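Local structure of glucosamine--fructose-6-phosphate aminotransferase [isomerizing] (Francisella tularensis subsp. tularensis, 3TBF) at residues E23-S26 and N27-A31; A31-D35 and G36-L40; Q170-A173 and L174-T178. The protein probably uses its two SIS domains for the sugar-phosphate isomerase half of glucosamine-6-phosphate synthesis, in which fructose 6-phosphate is aminated with nitrogen from glutamine. One frame throughout, in Å; residues are numbered along the deposited sequence.

Contact 1 (E23-S26 and N27-A31); sequences EAVS and NTILA
Four successive i to i+4 backbone hydrogen bonds tie E23-S26 to N27-A31 and establish a regular alpha-helical stretch of helix 21-30. N27 N to E23 O is the shortest at 2.7 Å; T28 N to A24 O, I29 N to V25 O and L30 N to S26 O follow. A24 O takes a second donor, the hydroxyl of T28, whose OG1 lies 2.9 Å from it. The two donors reach this oxygen from opposite faces of the carbonyl plane, T28 OG1 tilted 32° out of it, so one acceptor is gripped twice within a single helical turn. The torsion of T28 (chi1 -54°) sets OG1 beside its own backbone N, where it can meet A24 O, and leaves CG2 anti to that N, beside the carbonyl carbon.

On the exposed flank the side chains of E23 and N27 slant across one another, the carboxylate and amide planes 85° apart. They touch through the aliphatic part of the glutamate, E23 CG to N27 ND2 at 3.7 Å. A water accepts from N27 ND2 at 3.2 Å; its approach to E23 OE2 is too short to be trusted in detail, so a water bridge between the two polar ends remains doubtful. On the buried side V25 CG1 and I29 CD1 meet one turn apart at 4.4 Å.

These buried residues form the face laid against helix 165-184: A24 and T28 rest on T169, V25 and I29 on V172. The hydroxyl of T28 also bonds to the backbone N of K154, linking helix 21-30 to the loop beyond strand 149-152.

Contact 2 (A31-D35 and G36-L40); sequences ASLAD and GEISL
A34 and E37 pair across a beta hairpin closed by a two-residue type I' turn at the surface, in the short antiparallel ribbon that follows helix 21-30. The turn runs from A34 to E37, with D35 and G36 at its corners, both at positive phi (65° and 73°). The A34-E37 pair is hydrogen-bonded: A34 N reaches E37 O at 3.0 Å in the carbonyl plane, and the return bond from E37 N to A34 O is weak at 3.3 Å. L33 and I38 form the adjacent non-hydrogen-bonded pair, CA atoms 4.7 Å apart, and S39 N to S32 O, at 3.2 Å, continues the ladder beyond them. E37 O receives a further CA-H...O contact from L33 CA at 3.3 Å.

The side chain of L33 covers one side of the turn. With CG beside its backbone N (chi1 -70°), its two methyls divide the work: CD1 lies 3.7 Å from G36 CA, whereas CD2 packs against the E37 carbonyl group and reaches I38 CG1 at 4.1 Å. A34 and E37 direct their side chains to the other face of the ribbon, where A34 CB also packs on S39 CB at 3.8 Å.

The ribbon bridges several helices. S32 OG bonds back to I29 O of helix 21-30, while on helix 165-184 S32 rests on I176 and I38 on V180. Helix 190-201 contributes K201, which touches L33 and hydrogen-bonds to G36 O through NZ, and T197, which lies against I38.

Contact 3 (Q170-A173 and L174-T178); sequences QLVA and LAIFT
Between Q170-A173 and L174-T178 run four regular i to i+4 backbone hydrogen bonds, from L174 N, A175 N, I176 N and F177 N to the oxygens of Q170, L171, V172 and A173. The bond from F177 N to A173 O is the straightest, 2.9 Å long with an N-H...O angle of 174°. Within the second segment L174 O accepts two donors, T178 N at 2.9 Å and T178 OG1 at 3.0 Å, which approach from opposite faces of its carbonyl plane. The hydroxyl donor stands 29° out of that plane, and the bond satisfies OG1 one turn earlier on its own helix.

Among the side chains, the apolar contact between the segments is that of V172 with I176, one turn apart: V172 CG1 and I176 CD1 meet at 4.0 Å, their chains crossing at a slant. I176 carries CG1 beside its backbone N (chi1 -74°), which directs CD1 back toward the preceding turn and brings it 3.8 Å from V172 O. L174 leans back similarly, its CD1 3.6 Å from Q170 O, and the methyl of A175 sits 3.4 Å from V172 O.

Outward, the helix fits into its domain on two fronts. L171, L174 and T178 face helix 63-80, while A173, L174 and F177 lie over strands 103-109 and 129-136; Q170 OE1 bonds to S65 OG. A long helix packed on a parallel five-stranded sheet in this manner is characteristic of the SIS alpha/beta/alpha sandwich.

Contacts 1 and 2 are consecutive, meeting at A31 where helix 21-30 gives way to the hairpin of strands 33-34 and 37-38; contact 3 comes far later in the chain, on helix 165-184. In space all three cluster on one side of the chain's centre, their centres 11 to 13 Å apart. Contact 3 lies deepest, about 10 Å from that centre, and joins the other two: I29 CG1 meets V172 CG1 at 3.6 Å, and I176 CD1 lies 3.5 Å from S32 OG. Helix 21-30 and the hairpin are thus layered outside a helix that itself covers the parallel sheet of the first SIS domain.

Contact 1 (E23-S26 and N27-A31)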
loop_
_atom_site.group_PDB
_atom_site.type_symbol
_atom_site.label_atom_id
_atom_site.label_comp_id
_atom_site.label_asym_id
_atom_site.label_seq_id
_atom_site.Cartn_x
_atom_site.Cartn_y
_atom_site.Cartn_z
ATOM N N GLU A 23 16.289 -25.987 -3.405
ATOM C CA GLU A 23 16.183 -26.967 -2.309
ATOM C C GLU A 23 15.099 -26.510 -1.300
ATOM O O GLU A 23 14.188 -27.254 -0.937
ATOM C CB GLU A 23 17.568 -27.118 -1.636
ATOM C CG GLU A 23 17.670 -28.200 -0.575
ATOM C CD GLU A 23 18.951 -28.089 0.313
ATOM O OE1 GLU A 23 19.913 -27.377 -0.123
ATOM O OE2 GLU A 23 18.968 -28.697 1.439
ATOM N N ALA A 24 15.173 -25.267 -0.888
ATOM C CA ALA A 24 14.251 -24.752 0.122
ATOM C C ALA A 24 12.806 -24.805 -0.328
ATOM O O ALA A 24 11.911 -25.226 0.408
ATOM C CB ALA A 24 14.617 -23.319 0.489
ATOM N N VAL A 25 12.582 -24.360 -1.545
ATOM C CA VAL A 25 11.274 -24.439 -2.123
ATOM C C VAL A 25 10.757 -25.849 -2.143
ATOM O O VAL A 25 9.684 -26.130 -1.582
ATOM C CB VAL A 25 11.257 -23.833 -3.509
ATOM C CG1 VAL A 25 10.201 -24.460 -4.344
ATOM C CG2 VAL A 25 11.030 -22.339 -3.356
ATOM N N SER A 26 11.572 -26.761 -2.650
ATOM C CA SER A 26 11.164 -28.156 -2.698
ATOM C C SER A 26 11.008 -28.861 -1.306
ATOM O O SER A 26 10.077 -29.636 -1.110
ATOM C CB SER A 26 12.022 -28.904 -3.697
ATOM O OG SER A 26 12.637 -29.923 -3.059
ATOM N N ASN A 27 11.841 -28.525 -0.331
ATOM C CA ASN A 27 11.633 -28.999 1.025
ATOM C C ASN A 27 10.321 -28.496 1.633
ATOM O O ASN A 27 9.596 -29.248 2.255
ATOM C CB ASN A 27 12.828 -28.643 1.900
ATOM C CG ASN A 27 14.081 -29.567 1.631
ATOM O OD1 ASN A 27 13.982 -30.652 1.039
ATOM N ND2 ASN A 27 15.240 -29.107 2.055
ATOM N N THR A 28 9.954 -27.253 1.391
ATOM C CA THR A 28 8.700 -26.761 1.917
ATOM C C THR A 28 7.495 -27.517 1.341
ATOM O O THR A 28 6.566 -27.852 2.069
ATOM C CB THR A 28 8.536 -25.284 1.639
ATOM O OG1 THR A 28 9.683 -24.598 2.153
ATOM C CG2 THR A 28 7.294 -24.771 2.300
ATOM N N ILE A 29 7.499 -27.770 0.049
ATOM C CA ILE A 29 6.383 -28.499 -0.554
ATOM C C ILE A 29 6.295 -29.954 -0.030
ATOM O O ILE A 29 5.239 -30.468 0.348
ATOM C CB ILE A 29 6.544 -28.610 -2.072
ATOM C CG1 ILE A 29 6.396 -27.261 -2.722
ATOM C CG2 ILE A 29 5.515 -29.548 -2.663
ATOM C CD1 ILE A 29 6.791 -27.236 -4.198
ATOM N N LEU A 30 7.437 -30.592 -0.028
ATOM C CA LEU A 30 7.562 -31.973 0.401
ATOM C C LEU A 30 6.902 -32.192 1.761
ATOM O O LEU A 30 6.233 -33.175 1.966
ATOM C CB LEU A 30 9.042 -32.366 0.437
ATOM C CG LEU A 30 9.514 -33.699 -0.160
ATOM C CD1 LEU A 30 8.621 -34.885 0.291
ATOM C CD2 LEU A 30 9.572 -33.627 -1.694
ATOM N N ALA A 31 7.065 -31.268 2.692
ATOM C CA ALA A 31 6.571 -31.484 4.049
ATOM C C ALA A 31 5.039 -31.491 4.145
ATOM O O ALA A 31 4.486 -31.881 5.182
ATOM C CB ALA A 31 7.167 -30.442 5.028
HETATM O O HOH W 1 17.875 -30.853 1.330
#

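Contact 2 (A31-D35 and G36-L40)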
loop_
_atom_site.group_PDB
_atom_site.type_symbol
_atom_site.label_atom_id
_atom_site.label_comp_id
_atom_site.label_asym_id
_atom_site.label_seq_id
_atom_site.Cartn_x
_atom_site.Cartn_y
_atom_site.Cartn_z
ATOM N N ALA A 31 7.065 -31.268 2.692
ATOM C CA ALA A 31 6.571 -31.484 4.049
ATOM C C ALA A 31 5.039 -31.491 4.145
ATOM O O ALA A 31 4.486 -31.881 5.182
ATOM C CB ALA A 31 7.167 -30.442 5.028
ATOM N N SER A 32 4.348 -31.063 3.094
ATOM C CA SER A 32 2.893 -31.051 3.128
ATOM C C SER A 32 2.257 -32.131 2.262
ATOM O O SER A 32 1.043 -32.238 2.186
ATOM C CB SER A 32 2.404 -29.679 2.702
ATOM O OG SER A 32 2.658 -29.483 1.318
ATOM N N LEU A 33 3.089 -32.928 1.615
ATOM C CA LEU A 33 2.624 -33.971 0.708
ATOM C C LEU A 33 2.398 -35.305 1.431
ATOM O O LEU A 33 2.950 -35.559 2.508
ATOM C CB LEU A 33 3.636 -34.191 -0.431
ATOM C CG LEU A 33 3.822 -33.116 -1.513
ATOM C CD1 LEU A 33 4.646 -33.682 -2.717
ATOM C CD2 LEU A 33 2.505 -32.513 -2.007
ATOM N N ALA A 34 1.570 -36.135 0.813
ATOM C CA ALA A 34 1.402 -37.530 1.182
ATOM C C ALA A 34 1.072 -38.236 -0.107
ATOM O O ALA A 34 -0.013 -38.032 -0.679
ATOM C CB ALA A 34 0.277 -37.690 2.184
ATOM N N ASP A 35 2.021 -39.040 -0.578
ATOM C CA ASP A 35 1.913 -39.743 -1.869
ATOM C C ASP A 35 1.890 -38.748 -3.043
ATOM O O ASP A 35 1.225 -38.976 -4.052
ATOM C CB ASP A 35 0.658 -40.651 -1.936
ATOM C CG ASP A 35 0.652 -41.771 -0.862
ATOM O OD1 ASP A 35 1.687 -42.471 -0.679
ATOM O OD2 ASP A 35 -0.417 -41.949 -0.212
ATOM N N GLY A 36 2.615 -37.643 -2.886
ATOM C CA GLY A 36 2.665 -36.580 -3.903
ATOM C C GLY A 36 1.422 -35.715 -4.041
ATOM O O GLY A 36 1.348 -34.965 -4.974
ATOM N N GLU A 37 0.462 -35.841 -3.121
ATOM C CA GLU A 37 -0.743 -35.012 -3.109
ATOM C C GLU A 37 -0.743 -34.111 -1.891
ATOM O O GLU A 37 -0.300 -34.504 -0.818
ATOM C CB GLU A 37 -2.002 -35.870 -3.047
ATOM C CG GLU A 37 -2.197 -36.778 -4.257
ATOM C CD GLU A 37 -3.488 -37.599 -4.153
ATOM O OE1 GLU A 37 -4.005 -37.790 -3.020
ATOM O OE2 GLU A 37 -3.993 -38.051 -5.207
ATOM N N ILE A 38 -1.240 -32.903 -2.055
ATOM C CA ILE A 38 -1.377 -32.025 -0.913
ATOM C C ILE A 38 -2.373 -32.635 0.028
ATOM O O ILE A 38 -3.445 -33.054 -0.393
ATOM C CB ILE A 38 -1.781 -30.594 -1.280
ATOM C CG1 ILE A 38 -0.581 -29.892 -1.908
ATOM C CG2 ILE A 38 -2.125 -29.840 -0.050
ATOM C CD1 ILE A 38 -0.885 -28.625 -2.561
ATOM N N SER A 39 -1.963 -32.720 1.291
ATOM C CA SER A 39 -2.713 -33.454 2.281
ATOM C C SER A 39 -3.046 -32.624 3.515
ATOM O O SER A 39 -2.193 -31.970 4.111
ATOM C CB SER A 39 -1.947 -34.714 2.705
ATOM O OG SER A 39 -2.664 -35.454 3.687
ATOM N N LEU A 40 -4.302 -32.717 3.913
ATOM C CA LEU A 40 -4.777 -32.076 5.127
ATOM C C LEU A 40 -4.202 -32.790 6.373
ATOM O O LEU A 40 -3.977 -32.147 7.396
ATOM C CB LEU A 40 -6.313 -32.076 5.135
ATOM C CG LEU A 40 -6.969 -31.044 6.035
ATOM C CD1 LEU A 40 -6.519 -29.653 5.595
ATOM C CD2 LEU A 40 -8.505 -31.193 6.017
#

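Contact 3 (Q170-A173 and L174-T178)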
loop_
_atom_site.group_PDB
_atom_site.type_symbol
_atom_site.label_atom_id
_atom_site.label_comp_id
_atom_site.label_asym_id
_atom_site.label_seq_id
_atom_site.Cartn_x
_atom_site.Cartn_y
_atom_site.Cartn_z
ATOM N N GLN A 170 7.937 -18.601 1.983
ATOM C CA GLN A 170 6.645 -18.109 2.488
ATOM C C GLN A 170 5.614 -18.086 1.388
ATOM O O GLN A 170 4.489 -18.523 1.591
ATOM C CB GLN A 170 6.765 -16.770 3.162
ATOM C CG GLN A 170 7.475 -16.850 4.507
ATOM C CD GLN A 170 7.986 -15.489 4.953
ATOM O OE1 GLN A 170 7.751 -14.489 4.287
ATOM N NE2 GLN A 170 8.641 -15.440 6.103
ATOM N N LEU A 171 5.997 -17.647 0.204
ATOM C CA LEU A 171 5.110 -17.744 -0.952
ATOM C C LEU A 171 4.663 -19.179 -1.201
ATOM O O LEU A 171 3.504 -19.461 -1.349
ATOM C CB LEU A 171 5.813 -17.229 -2.189
ATOM C CG LEU A 171 5.642 -15.778 -2.735
ATOM C CD1 LEU A 171 4.810 -14.848 -1.909
ATOM C CD2 LEU A 171 6.976 -15.166 -3.052
ATOM N N VAL A 172 5.583 -20.114 -1.236
ATOM C CA VAL A 172 5.194 -21.469 -1.497
ATOM C C VAL A 172 4.232 -21.986 -0.412
ATOM O O VAL A 172 3.210 -22.587 -0.734
ATOM C CB VAL A 172 6.429 -22.380 -1.661
ATOM C CG1 VAL A 172 6.059 -23.838 -1.590
ATOM C CG2 VAL A 172 7.095 -22.130 -2.983
ATOM N N ALA A 173 4.524 -21.731 0.867
ATOM C CA ALA A 173 3.616 -22.169 1.923
ATOM C C ALA A 173 2.220 -21.593 1.691
ATOM O O ALA A 173 1.212 -22.275 1.906
ATOM C CB ALA A 173 4.153 -21.778 3.282
ATOM N N LEU A 174 2.143 -20.322 1.298
ATOM C CA LEU A 174 0.844 -19.672 1.110
ATOM C C LEU A 174 0.099 -20.274 -0.063
ATOM O O LEU A 174 -1.113 -20.354 -0.003
ATOM C CB LEU A 174 0.995 -18.159 0.947
ATOM C CG LEU A 174 1.253 -17.365 2.249
ATOM C CD1 LEU A 174 1.991 -16.020 2.008
ATOM C CD2 LEU A 174 -0.012 -17.125 3.025
ATOM N N ALA A 175 0.813 -20.688 -1.120
ATOM C CA ALA A 175 0.212 -21.399 -2.257
ATOM C C ALA A 175 -0.368 -22.729 -1.846
ATOM O O ALA A 175 -1.436 -23.102 -2.316
ATOM C CB ALA A 175 1.232 -21.677 -3.371
ATOM N N ILE A 176 0.352 -23.452 -1.000
ATOM C CA ILE A 176 -0.114 -24.738 -0.517
ATOM C C ILE A 176 -1.373 -24.563 0.350
ATOM O O ILE A 176 -2.352 -25.239 0.143
ATOM C CB ILE A 176 0.988 -25.459 0.294
ATOM C CG1 ILE A 176 2.054 -25.981 -0.653
ATOM C CG2 ILE A 176 0.417 -26.595 1.174
ATOM C CD1 ILE A 176 3.347 -26.279 0.088
ATOM N N PHE A 177 -1.322 -23.655 1.309
ATOM C CA PHE A 177 -2.487 -23.219 2.070
ATOM C C PHE A 177 -3.685 -22.835 1.167
ATOM O O PHE A 177 -4.813 -23.238 1.423
ATOM C CB PHE A 177 -2.083 -22.030 2.974
ATOM C CG PHE A 177 -3.233 -21.354 3.641
ATOM C CD1 PHE A 177 -3.945 -22.007 4.602
ATOM C CD2 PHE A 177 -3.583 -20.067 3.316
ATOM C CE1 PHE A 177 -5.015 -21.401 5.234
ATOM C CE2 PHE A 177 -4.653 -19.453 3.943
ATOM C CZ PHE A 177 -5.360 -20.132 4.916
ATOM N N THR A 178 -3.445 -22.080 0.106
ATOM C CA THR A 178 -4.528 -21.765 -0.818
ATOM C C THR A 178 -5.179 -23.028 -1.307
ATOM O O THR A 178 -6.400 -23.101 -1.304
ATOM C CB THR A 178 -4.051 -20.960 -2.018
ATOM O OG1 THR A 178 -3.640 -19.681 -1.564
ATOM C CG2 THR A 178 -5.128 -20.745 -3.011
#